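Local coordinates for protein antisigma-factor antagonist, STAS (Rhodobacter sphaeroides, PDB 3OIZ) that is the STAS domain of a probable SulP-family sulfate transporter, likely cytoplasmic, and probably has a regulatory role in that membrane protein, at residues A68-K71 with F72-G76. Numbering follows the deposited sequence.
Sequences AVLK and FRREG
Val69 CG1 sits over one face of the Arg73 guanidinium, 3.3 Å from Arg73 NH1 and nearer that end than the centre of the group. The two chains travel alongside each other in one direction. Val69 holds CG1 anti to its own nitrogen (chi1 170°), which turns this methyl toward the arginine one helical turn on. Arg73 is extended from CG to NE, and its NH2 hydrogen-bonds to the carbonyl O of Val79 on strand 78-82. That bond would limit rotation of the group over which the methyl lies.

Leu70 repeats the pattern with Arg74 on a more exposed side of the helix. Its CD2 lies 3.6 Å from Arg74 NH1, again over one guanidinium face, but here the two chains cross at a slant.

Backbone bonds of the last turns of helix 59-74 set this spacing. Phe72 N to Ala68 O is 3.0 Å. Arg73 N to Val69 O and Arg74 N to Leu70 O are each 2.9 Å. Glu75 N to Lys71 O is weak, at 3.2 Å. Gly76 is the first residue to leave helical angles; its positive phi (110°) belongs to a Schellman motif.

Phe72 turns inward against Phe40, Val47 and Val79, while Val69 meets Ile49 and Ile81. The helix packs on the STAS sheet mainly through apolar groups, with the Arg73 bond to Val79 O as a polar tie. Arg73 thus joins both kinds of contact: its charged end bonds to a backbone carbonyl while its flat face lies on a methyl.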
loop_
_atom_site.group_PDB
_atom_site.type_symbol
_atom_site.label_atom_id
_atom_site.label_comp_id
_atom_site.label_asym_id
_atom_site.label_seq_id
_atom_site.Cartn_x
_atom_site.Cartn_y
_atom_site.Cartn_z
ATOM N N ALA A 68 -3.118 -5.921 -2.201
ATOM C CA ALA A 68 -3.659 -4.579 -2.388
ATOM C C ALA A 68 -3.384 -4.175 -3.849
ATOM O O ALA A 68 -4.272 -3.635 -4.548
ATOM C CB ALA A 68 -3.003 -3.600 -1.447
ATOM N N VAL A 69 -2.150 -4.421 -4.310
ATOM C CA VAL A 69 -1.809 -4.159 -5.709
ATOM C C VAL A 69 -2.746 -4.901 -6.679
ATOM O O VAL A 69 -3.310 -4.282 -7.628
ATOM C CB VAL A 69 -0.341 -4.523 -6.000
ATOM C CG1 VAL A 69 -0.081 -4.480 -7.537
ATOM C CG2 VAL A 69 0.617 -3.530 -5.236
ATOM N N LEU A 70 -2.913 -6.205 -6.453
ATOM C CA LEU A 70 -3.772 -7.000 -7.318
ATOM C C LEU A 70 -5.206 -6.453 -7.339
ATOM O O LEU A 70 -5.807 -6.346 -8.419
ATOM C CB LEU A 70 -3.784 -8.467 -6.849
ATOM C CG LEU A 70 -4.622 -9.433 -7.690
ATOM C CD1 LEU A 70 -4.186 -9.366 -9.167
ATOM C CD2 LEU A 70 -4.446 -10.827 -7.164
ATOM N N LYS A 71 -5.736 -6.082 -6.157
ATOM C CA LYS A 71 -7.111 -5.572 -6.080
ATOM C C LYS A 71 -7.326 -4.266 -6.827
ATOM O O LYS A 71 -8.376 -4.104 -7.508
ATOM C CB LYS A 71 -7.590 -5.452 -4.628
ATOM C CG LYS A 71 -7.849 -6.850 -4.011
ATOM C CD LYS A 71 -8.166 -6.803 -2.521
ATOM C CE LYS A 71 -9.414 -6.048 -2.253
ATOM N NZ LYS A 71 -10.503 -6.972 -1.857
ATOM N N PHE A 72 -6.358 -3.343 -6.725
ATOM C CA PHE A 72 -6.385 -2.133 -7.575
ATOM C C PHE A 72 -6.304 -2.454 -9.046
ATOM O O PHE A 72 -7.067 -1.876 -9.841
ATOM C CB PHE A 72 -5.279 -1.150 -7.200
ATOM C CG PHE A 72 -5.600 -0.321 -5.990
ATOM C CD1 PHE A 72 -6.700 0.554 -5.990
ATOM C CD2 PHE A 72 -4.790 -0.369 -4.891
ATOM C CE1 PHE A 72 -6.962 1.364 -4.878
ATOM C CE2 PHE A 72 -5.061 0.430 -3.757
ATOM C CZ PHE A 72 -6.131 1.285 -3.755
ATOM N N ARG A 73 -5.451 -3.410 -9.417
ATOM C CA ARG A 73 -5.342 -3.785 -10.839
ATOM C C ARG A 73 -6.638 -4.381 -11.370
ATOM O O ARG A 73 -7.048 -4.096 -12.496
ATOM C CB ARG A 73 -4.157 -4.749 -11.046
ATOM C CG ARG A 73 -2.802 -4.015 -10.924
ATOM C CD ARG A 73 -1.631 -4.938 -11.254
ATOM N NE ARG A 73 -0.386 -4.178 -11.276
ATOM C CZ ARG A 73 0.788 -4.643 -10.855
ATOM N NH1 ARG A 73 0.900 -5.896 -10.378
ATOM N NH2 ARG A 73 1.853 -3.841 -10.881
ATOM N N ARG A 74 -7.305 -5.191 -10.555
ATOM C CA ARG A 74 -8.554 -5.820 -10.980
ATOM C C ARG A 74 -9.683 -4.828 -11.103
ATOM O O ARG A 74 -10.676 -5.116 -11.763
ATOM C CB ARG A 74 -8.972 -6.872 -9.979
ATOM C CG ARG A 74 -8.104 -8.055 -10.043
ATOM C CD ARG A 74 -8.513 -9.069 -9.058
ATOM N NE ARG A 74 -7.992 -10.363 -9.474
ATOM C CZ ARG A 74 -7.793 -11.383 -8.646
ATOM N NH1 ARG A 74 -8.067 -11.245 -7.346
ATOM N NH2 ARG A 74 -7.305 -12.530 -9.117
ATOM N N GLU A 75 -9.524 -3.673 -10.466
ATOM C CA GLU A 75 -10.509 -2.597 -10.548
ATOM C C GLU A 75 -10.179 -1.641 -11.705
ATOM O O GLU A 75 -10.899 -0.657 -11.932
ATOM C CB GLU A 75 -10.647 -1.887 -9.196
ATOM C CG GLU A 75 -11.472 -2.661 -8.181
ATOM C CD GLU A 75 -12.992 -2.569 -8.450
ATOM O OE1 GLU A 75 -13.419 -1.834 -9.353
ATOM O OE2 GLU A 75 -13.780 -3.209 -7.742
ATOM N N GLY A 76 -9.088 -1.921 -12.417
ATOM C CA GLY A 76 -8.773 -1.265 -13.703
ATOM C C GLY A 76 -7.586 -0.302 -13.702
ATOM O O GLY A 76 -7.215 0.262 -14.756
#